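Local coordinates for protein Sqt1 (Chaetomium thermophilum, PDB 4ZOY) that probably acts as a dedicated WD40-repeat chaperone that captures a newly made ribosomal protein during its translation, as part of ribosome biogenesis, at residues A[183-189]-A[214-220]; A[135-139]-A[165-169]. The contacts are given in a common frame with arbitrary orientation. Residue numbers count along the deposited sequence, not the author numbering.

Contact 1 of 2, residues A[183-189]-A[214-220]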
ATOM      1  N   VAL A 183       7.609  17.096  10.267  1.00 15.83           N
ATOM      2  CA  VAL A 183       8.459  17.557   9.165  1.00 15.48           C
ATOM      3  C   VAL A 183       7.685  18.458   8.207  1.00 17.24           C
ATOM      4  O   VAL A 183       8.178  19.513   7.787  1.00 17.33           O
ATOM      5  CB  VAL A 183       9.037  16.367   8.401  1.00 16.60           C
ATOM      6  CG1 VAL A 183       9.935  16.835   7.256  1.00 15.80           C
ATOM      7  CG2 VAL A 183       9.798  15.454   9.351  1.00 18.58           C
ATOM      8  N   GLN A 184       6.474  18.031   7.852  1.00 16.00           N
ATOM      9  CA  GLN A 184       5.588  18.791   6.975  1.00 17.75           C
ATOM     10  C   GLN A 184       4.134  18.579   7.334  1.00 17.21           C
ATOM     11  O   GLN A 184       3.759  17.514   7.827  1.00 17.27           O
ATOM     12  CB  GLN A 184       5.767  18.387   5.505  1.00 19.57           C
ATOM     13  CG  GLN A 184       7.153  18.521   4.941  1.00 20.59           C
ATOM     14  CD  GLN A 184       7.528  19.947   4.593  1.00 19.54           C
ATOM     15  OE1 GLN A 184       6.734  20.874   4.745  1.00 21.51           O
ATOM     16  NE2 GLN A 184       8.747  20.122   4.101  1.00 19.64           N
ATOM     17  N   SER A 185       3.323  19.597   7.073  1.00 17.69           N
ATOM     18  CA  SER A 185       1.873  19.458   7.098  1.00 18.61           C
ATOM     19  C   SER A 185       1.328  20.237   5.912  1.00 23.49           C
ATOM     20  O   SER A 185       1.438  21.465   5.854  1.00 25.05           O
ATOM     21  CB  SER A 185       1.270  19.960   8.414  1.00 22.30           C
ATOM     22  OG  SER A 185       1.495  21.352   8.581  1.00 25.20           O
ATOM     23  N   TYR A 186       0.768  19.512   4.952  1.00 17.84           N
ATOM     24  CA  TYR A 186       0.293  20.093   3.704  1.00 17.85           C
ATOM     25  C   TYR A 186      -1.219  20.096   3.626  1.00 18.31           C
ATOM     26  O   TYR A 186      -1.862  19.130   4.046  1.00 18.19           O
ATOM     27  CB  TYR A 186       0.817  19.317   2.507  1.00 17.31           C
ATOM     28  CG  TYR A 186       2.311  19.230   2.371  1.00 16.36           C
ATOM     29  CD1 TYR A 186       3.064  20.342   2.003  1.00 17.20           C
ATOM     30  CD2 TYR A 186       2.970  18.021   2.561  1.00 16.51           C
ATOM     31  CE1 TYR A 186       4.437  20.252   1.856  1.00 19.16           C
ATOM     32  CE2 TYR A 186       4.332  17.922   2.412  1.00 17.12           C
ATOM     33  CZ  TYR A 186       5.063  19.041   2.052  1.00 17.20           C
ATOM     34  OH  TYR A 186       6.425  18.922   1.893  1.00 18.08           O
ATOM     35  N   PHE A 187      -1.781  21.161   3.062  1.00 19.21           N
ATOM     36  CA  PHE A 187      -3.224  21.327   2.972  1.00 18.23           C
ATOM     37  C   PHE A 187      -3.635  21.753   1.575  1.00 22.16           C
ATOM     38  O   PHE A 187      -4.422  22.685   1.397  1.00 26.69           O
ATOM     39  CB  PHE A 187      -3.702  22.352   4.012  1.00 21.36           C
ATOM     40  CG  PHE A 187      -3.272  22.020   5.408  1.00 18.91           C
ATOM     41  CD1 PHE A 187      -4.009  21.136   6.178  1.00 25.05           C
ATOM     42  CD2 PHE A 187      -2.119  22.568   5.939  1.00 22.83           C
ATOM     43  CE1 PHE A 187      -3.605  20.810   7.459  1.00 25.88           C
ATOM     44  CE2 PHE A 187      -1.712  22.247   7.223  1.00 27.52           C
ATOM     45  CZ  PHE A 187      -2.456  21.365   7.979  1.00 25.26           C
ATOM     46  N   LEU A 188      -3.108  21.059   0.578  1.00 18.68           N
ATOM     47  CA  LEU A 188      -3.352  21.422  -0.813  1.00 20.30           C
ATOM     48  C   LEU A 188      -4.569  20.712  -1.407  1.00 21.17           C
ATOM     49  O   LEU A 188      -5.343  21.337  -2.128  1.00 21.92           O
ATOM     50  CB  LEU A 188      -2.106  21.151  -1.659  1.00 20.98           C
ATOM     51  CG  LEU A 188      -0.890  22.009  -1.286  1.00 21.40           C
ATOM     52  CD1 LEU A 188       0.268  21.759  -2.228  1.00 23.85           C
ATOM     53  CD2 LEU A 188      -1.254  23.484  -1.267  1.00 25.51           C
ATOM     54  N   HIS A 189      -4.742  19.416  -1.130  1.00 18.66           N
ATOM     55  CA  HIS A 189      -5.968  18.731  -1.553  1.00 18.49           C
ATOM     56  C   HIS A 189      -7.170  19.378  -0.872  1.00 20.10           C
ATOM     57  O   HIS A 189      -7.060  19.810   0.271  1.00 21.31           O
ATOM     58  CB  HIS A 189      -5.956  17.244  -1.197  1.00 17.13           C
ATOM     59  CG  HIS A 189      -4.860  16.447  -1.838  1.00 17.61           C
ATOM     60  ND1 HIS A 189      -4.664  16.381  -3.199  1.00 16.23           N
ATOM     61  CD2 HIS A 189      -3.942  15.621  -1.286  1.00 15.38           C
ATOM     62  CE1 HIS A 189      -3.657  15.563  -3.459  1.00 15.11           C
ATOM     63  NE2 HIS A 189      -3.203  15.088  -2.313  1.00 16.06           N
ATOM     64  N   LEU A 214      -3.441  15.938  -7.844  1.00 16.80           N
ATOM     65  CA  LEU A 214      -2.173  15.278  -7.548  1.00 16.46           C
ATOM     66  C   LEU A 214      -1.184  16.329  -7.083  1.00 16.80           C
ATOM     67  O   LEU A 214      -0.998  17.324  -7.768  1.00 16.15           O
ATOM     68  CB  LEU A 214      -1.611  14.572  -8.786  1.00 15.52           C
ATOM     69  CG  LEU A 214      -0.116  14.243  -8.837  1.00 13.92           C
ATOM     70  CD1 LEU A 214       0.228  13.082  -7.889  1.00 14.63           C
ATOM     71  CD2 LEU A 214       0.349  13.896 -10.245  1.00 16.78           C
ATOM     72  N   HIS A 215      -0.557  16.115  -5.933  1.00 14.98           N
ATOM     73  CA  HIS A 215       0.530  16.975  -5.484  1.00 14.07           C
ATOM     74  C   HIS A 215       1.726  16.114  -5.143  1.00 16.06           C
ATOM     75  O   HIS A 215       1.583  15.056  -4.519  1.00 16.57           O
ATOM     76  CB  HIS A 215       0.116  17.831  -4.292  1.00 15.05           C
ATOM     77  CG  HIS A 215      -0.993  18.775  -4.615  1.00 16.10           C
ATOM     78  ND1 HIS A 215      -0.796  19.905  -5.383  1.00 18.02           N
ATOM     79  CD2 HIS A 215      -2.313  18.739  -4.321  1.00 18.00           C
ATOM     80  CE1 HIS A 215      -1.946  20.534  -5.529  1.00 17.12           C
ATOM     81  NE2 HIS A 215      -2.884  19.848  -4.900  1.00 19.97           N
ATOM     82  N   VAL A 216       2.906  16.556  -5.562  1.00 14.58           N
ATOM     83  CA  VAL A 216       4.121  15.828  -5.268  1.00 15.34           C
ATOM     84  C   VAL A 216       5.026  16.739  -4.445  1.00 15.71           C
ATOM     85  O   VAL A 216       5.599  17.694  -4.967  1.00 17.34           O
ATOM     86  CB  VAL A 216       4.828  15.359  -6.550  1.00 15.34           C
ATOM     87  CG1 VAL A 216       6.043  14.530  -6.188  1.00 16.29           C
ATOM     88  CG2 VAL A 216       3.861  14.533  -7.421  1.00 16.89           C
ATOM     89  N   TYR A 217       5.134  16.434  -3.150  1.00 14.52           N
ATOM     90  CA  TYR A 217       5.763  17.345  -2.195  1.00 15.32           C
ATOM     91  C   TYR A 217       7.258  17.185  -2.118  1.00 15.12           C
ATOM     92  O   TYR A 217       7.787  16.074  -2.090  1.00 15.35           O
ATOM     93  CB  TYR A 217       5.180  17.155  -0.791  1.00 14.33           C
ATOM     94  CG  TYR A 217       3.677  17.074  -0.773  1.00 15.46           C
ATOM     95  CD1 TYR A 217       2.887  18.214  -0.884  1.00 17.27           C
ATOM     96  CD2 TYR A 217       3.052  15.845  -0.654  1.00 16.10           C
ATOM     97  CE1 TYR A 217       1.500  18.117  -0.880  1.00 16.63           C
ATOM     98  CE2 TYR A 217       1.684  15.739  -0.649  1.00 16.32           C
ATOM     99  CZ  TYR A 217       0.911  16.873  -0.760  1.00 15.10           C
ATOM    100  OH  TYR A 217      -0.454  16.742  -0.760  1.00 18.55           O
ATOM    101  N   ASP A 218       7.934  18.329  -2.063  1.00 16.77           N
ATOM    102  CA  ASP A 218       9.371  18.413  -1.815  1.00 15.87           C
ATOM    103  C   ASP A 218       9.654  18.310  -0.317  1.00 15.20           C
ATOM    104  O   ASP A 218       9.926  19.319   0.342  1.00 16.45           O
ATOM    105  CB  ASP A 218       9.910  19.734  -2.373  1.00 14.42           C
ATOM    106  CG  ASP A 218      11.405  19.901  -2.176  1.00 15.82           C
ATOM    107  OD1 ASP A 218      12.143  18.903  -2.238  1.00 15.84           O
ATOM    108  OD2 ASP A 218      11.834  21.063  -1.986  1.00 16.96           O
ATOM    109  N   VAL A 219       9.582  17.094   0.216  1.00 14.62           N
ATOM    110  CA  VAL A 219       9.445  16.919   1.660  1.00 14.50           C
ATOM    111  C   VAL A 219      10.651  17.445   2.448  1.00 14.58           C
ATOM    112  O   VAL A 219      10.490  18.006   3.543  1.00 15.55           O
ATOM    113  CB  VAL A 219       9.208  15.435   1.994  1.00 15.34           C
ATOM    114  CG1 VAL A 219       9.284  15.191   3.496  1.00 15.87           C
ATOM    115  CG2 VAL A 219       7.839  15.017   1.458  1.00 16.73           C
ATOM    116  N   PHE A 220      11.845  17.278   1.895  1.00 14.56           N
ATOM    117  CA  PHE A 220      13.060  17.649   2.616  1.00 14.59           C
ATOM    118  C   PHE A 220      13.782  18.854   2.029  1.00 14.74           C
ATOM    119  O   PHE A 220      14.925  19.120   2.395  1.00 16.06           O
ATOM    120  CB  PHE A 220      13.993  16.445   2.690  1.00 15.81           C
ATOM    121  CG  PHE A 220      13.376  15.261   3.390  1.00 16.23           C
ATOM    122  CD1 PHE A 220      13.228  15.243   4.767  1.00 17.51           C
ATOM    123  CD2 PHE A 220      12.904  14.187   2.660  1.00 14.18           C
ATOM    124  CE1 PHE A 220      12.634  14.158   5.406  1.00 17.06           C
ATOM    125  CE2 PHE A 220      12.315  13.096   3.290  1.00 14.55           C
ATOM    126  CZ  PHE A 220      12.172  13.080   4.662  1.00 18.01           C
TER
HETATM  127  O   HOH W   1      10.399  21.854   2.202  1.00 30.84           O
HETATM  128  O   HOH W   2       7.486  21.120   0.662  1.00 22.36           O
HETATM  129  O   HOH W   3      -5.439  21.118  -4.923  1.00 22.83           O
HETATM  130  O   HOH W   4      -2.659  18.170   0.722  1.00 17.28           O
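Strand 183-186 runs roughly antiparallel to strand 214-218, their directions 151° apart, yet the axes come no closer than 9.8 Å. This is too wide for backbone pairing, so side chains fill the gap between two blades of a WD40 propeller. At the centre, the Tyr186 and Tyr217 rings form an offset stack, centroids 3.9 Å apart and planes at 11°. Beyond the strand end, Leu188 lays its CB over the face of His215, a CH-pi contact 3.7 Å from the ring centroid. The other end is polar as well as greasy: Gln184 NE2 donates to Val219 O at 2.8 Å, and Val183 CG1 lies 4.2 Å from Val219 CG1. Water supplements the direct contacts, one molecule accepting from His189 N (3.1 Å) and lying 3.0 Å from Tyr217 OH. Both His189 NE2 and Tyr217 OH hydrogen-bond to Thr207, giving the His-Ser/Thr-aromatic network familiar from WD repeats, with tyrosine where tryptophan is usual; His189 ND1 adds Ser213. Segment 183-189 thus leads from the outermost strand of one blade into the next, packing over that blade's third strand, 214-218, which lies between strands 204-209 and 235-239.

Contact 2 of 2, residues A[135-139]-A[165-169]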
ATOM      1  N   GLU A 135       0.933   9.562  21.233  1.00 26.67           N
ATOM      2  CA  GLU A 135      -0.214   9.647  20.351  1.00 29.18           C
ATOM      3  C   GLU A 135      -0.321  11.056  19.782  1.00 35.52           C
ATOM      4  O   GLU A 135      -0.135  12.046  20.496  1.00 30.74           O
ATOM      5  CB  GLU A 135      -1.493   9.257  21.092  1.00 29.73           C
ATOM      6  CG  GLU A 135      -2.773   9.482  20.302  1.00 32.25           C
ATOM      7  CD  GLU A 135      -3.999   8.922  21.000  1.00 33.31           C
ATOM      8  OE1 GLU A 135      -4.990   9.669  21.150  1.00 36.36           O
ATOM      9  OE2 GLU A 135      -3.975   7.734  21.386  1.00 33.45           O
ATOM     10  N   SER A 136      -0.589  11.130  18.483  1.00 28.51           N
ATOM     11  CA  SER A 136      -0.806  12.387  17.775  1.00 25.40           C
ATOM     12  C   SER A 136      -2.194  12.354  17.122  1.00 28.60           C
ATOM     13  O   SER A 136      -2.605  11.321  16.588  1.00 27.64           O
ATOM     14  CB  SER A 136       0.294  12.602  16.729  1.00 24.51           C
ATOM     15  OG  SER A 136      -0.047  13.610  15.793  1.00 28.23           O
ATOM     16  N   GLN A 137      -2.928  13.462  17.178  1.00 25.95           N
ATOM     17  CA  GLN A 137      -4.258  13.502  16.574  1.00 23.45           C
ATOM     18  C   GLN A 137      -4.514  14.841  15.885  1.00 26.98           C
ATOM     19  O   GLN A 137      -5.338  15.641  16.331  1.00 31.39           O
ATOM     20  CB  GLN A 137      -5.337  13.229  17.629  1.00 29.75           C
ATOM     21  CG  GLN A 137      -6.722  12.950  17.053  1.00 26.67           C
ATOM     22  CD  GLN A 137      -7.756  12.662  18.128  1.00 41.91           C
ATOM     23  OE1 GLN A 137      -7.482  12.794  19.322  1.00 43.06           O
ATOM     24  NE2 GLN A 137      -8.947  12.250  17.708  1.00 38.10           N
ATOM     25  N   GLU A 138      -3.807  15.077  14.785  1.00 24.30           N
ATOM     26  CA  GLU A 138      -3.918  16.336  14.055  1.00 22.59           C
ATOM     27  C   GLU A 138      -5.075  16.365  13.059  1.00 28.42           C
ATOM     28  O   GLU A 138      -5.446  17.431  12.569  1.00 31.40           O
ATOM     29  CB  GLU A 138      -2.613  16.631  13.306  1.00 26.84           C
ATOM     30  CG  GLU A 138      -1.360  16.688  14.174  1.00 28.55           C
ATOM     31  CD  GLU A 138      -1.255  17.964  15.003  1.00 32.27           C
ATOM     32  OE1 GLU A 138      -2.089  18.878  14.821  1.00 36.49           O
ATOM     33  OE2 GLU A 138      -0.333  18.046  15.838  1.00 36.74           O
ATOM     34  N   THR A 139      -5.625  15.197  12.734  1.00 22.74           N
ATOM     35  CA  THR A 139      -6.744  15.104  11.797  1.00 24.89           C
ATOM     36  C   THR A 139      -7.863  14.259  12.393  1.00 20.65           C
ATOM     37  O   THR A 139      -7.681  13.648  13.443  1.00 23.71           O
ATOM     38  CB  THR A 139      -6.321  14.485  10.448  1.00 21.89           C
ATOM     39  OG1 THR A 139      -6.151  13.069  10.592  1.00 21.95           O
ATOM     40  CG2 THR A 139      -5.017  15.107   9.950  1.00 23.14           C
ATOM     41  N   SER A 165      -5.489  16.673   4.024  1.00 16.50           N
ATOM     42  CA  SER A 165      -4.150  17.035   4.485  1.00 17.89           C
ATOM     43  C   SER A 165      -3.187  15.852   4.426  1.00 16.47           C
ATOM     44  O   SER A 165      -3.584  14.690   4.474  1.00 16.99           O
ATOM     45  CB  SER A 165      -4.194  17.628   5.906  1.00 17.54           C
ATOM     46  OG  SER A 165      -4.445  16.650   6.894  1.00 18.22           O
ATOM     47  N   VAL A 166      -1.909  16.185   4.291  1.00 15.49           N
ATOM     48  CA  VAL A 166      -0.845  15.211   4.253  1.00 15.12           C
ATOM     49  C   VAL A 166       0.189  15.640   5.274  1.00 15.31           C
ATOM     50  O   VAL A 166       0.658  16.780   5.242  1.00 17.71           O
ATOM     51  CB  VAL A 166      -0.232  15.107   2.852  1.00 15.22           C
ATOM     52  CG1 VAL A 166       1.009  14.225   2.872  1.00 14.40           C
ATOM     53  CG2 VAL A 166      -1.275  14.578   1.869  1.00 15.16           C
ATOM     54  N   TRP A 167       0.508  14.735   6.196  1.00 15.89           N
ATOM     55  CA  TRP A 167       1.449  15.000   7.279  1.00 15.45           C
ATOM     56  C   TRP A 167       2.666  14.102   7.157  1.00 17.15           C
ATOM     57  O   TRP A 167       2.544  12.910   6.847  1.00 16.47           O
ATOM     58  CB  TRP A 167       0.765  14.787   8.635  1.00 17.35           C
ATOM     59  CG  TRP A 167      -0.358  15.748   8.879  1.00 16.20           C
ATOM     60  CD1 TRP A 167      -1.580  15.762   8.260  1.00 18.64           C
ATOM     61  CD2 TRP A 167      -0.362  16.850   9.800  1.00 18.58           C
ATOM     62  NE1 TRP A 167      -2.334  16.808   8.733  1.00 20.70           N
ATOM     63  CE2 TRP A 167      -1.614  17.485   9.682  1.00 18.88           C
ATOM     64  CE3 TRP A 167       0.571  17.352  10.716  1.00 20.22           C
ATOM     65  CZ2 TRP A 167      -1.957  18.609  10.442  1.00 20.90           C
ATOM     66  CZ3 TRP A 167       0.224  18.465  11.474  1.00 22.11           C
ATOM     67  CH2 TRP A 167      -1.027  19.077  11.332  1.00 21.55           C
ATOM     68  N   VAL A 168       3.845  14.664   7.399  1.00 15.08           N
ATOM     69  CA  VAL A 168       5.062  13.880   7.464  1.00 13.73           C
ATOM     70  C   VAL A 168       5.671  14.036   8.852  1.00 16.29           C
ATOM     71  O   VAL A 168       5.915  15.157   9.293  1.00 15.95           O
ATOM     72  CB  VAL A 168       6.082  14.311   6.380  1.00 13.03           C
ATOM     73  CG1 VAL A 168       7.332  13.459   6.468  1.00 14.36           C
ATOM     74  CG2 VAL A 168       5.446  14.214   4.985  1.00 17.58           C
ATOM     75  N   PHE A 169       5.880  12.915   9.539  1.00 16.00           N
ATOM     76  CA  PHE A 169       6.408  12.921  10.899  1.00 14.40           C
ATOM     77  C   PHE A 169       7.721  12.187  10.946  1.00 15.58           C
ATOM     78  O   PHE A 169       7.913  11.204  10.224  1.00 16.74           O
ATOM     79  CB  PHE A 169       5.457  12.233  11.889  1.00 17.46           C
ATOM     80  CG  PHE A 169       4.100  12.841  11.972  1.00 16.29           C
ATOM     81  CD1 PHE A 169       3.866  13.934  12.796  1.00 19.47           C
ATOM     82  CD2 PHE A 169       3.033  12.307  11.250  1.00 15.97           C
ATOM     83  CE1 PHE A 169       2.594  14.499  12.890  1.00 20.99           C
ATOM     84  CE2 PHE A 169       1.770  12.862  11.339  1.00 18.33           C
ATOM     85  CZ  PHE A 169       1.543  13.965  12.161  1.00 20.05           C
TER
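Ser165, at the entry to strand 166-169, points its CB toward the other segment, and its OG meets Thr139 CG2 at 3.5 Å. Ser165 OG also accepts a hydrogen bond from Trp167 NE1 (2.8 Å) and bonds to Asp163, which ties down the indole's polar edge within its own blade. Val166 faces the opposite way, leaving Trp167 as the main contact surface. Glu138 spreads over one face of the indole, its CB 3.6 Å from the centroid of the six-membered ring in a CH-pi contact, while Thr139 CG2 approaches NE1 of Trp167 to 3.4 Å. Two residues on, Phe169 turns its ring to the earlier segment: Ser136 OG lies 4.0 Å from Phe169 CZ, and Glu138 CG is near the ring's edge. The segments run almost antiparallel, 167° apart, but no hydrogen bond crosses, and the nearest CA pairs range from 8.0 Å (Thr139 CA to Ser165 CA) to 10.0 Å (Ser136 CA to Phe169 CA); this is side-chain packing between propeller blades, covering 213 Å². Segment 135-139 leaves outer strand 129-136 of one blade, where Glu135 salt-bridges Arg113 and Arg115. It passes over the third strand of the next, 166-171, flanked by strands 156-161 and 180-186.

Both contacts are versions of one WD40 feature: the outermost strand of a blade, and the turn after it, packs over the third strand of the following blade. They occur at successive blade junctions, the centres of contact 1 and contact 2 lying about 12 Å apart, and share the blade that runs from strand 142-147 to strand 180-186. There the third strand serves contact 2 and its hydrogen-bonded neighbour serves contact 1: Val166 O lies 2.7 Å from Tyr186 N, and Val168 O 2.8 Å from Val183 N. Val183 and Gln184 both face Val168 in a classic beta bulge. Val166, directed away from contact 2, brings CG2 to 3.5 Å from Tyr217 OH, so side-chain packing continues from one junction to the next.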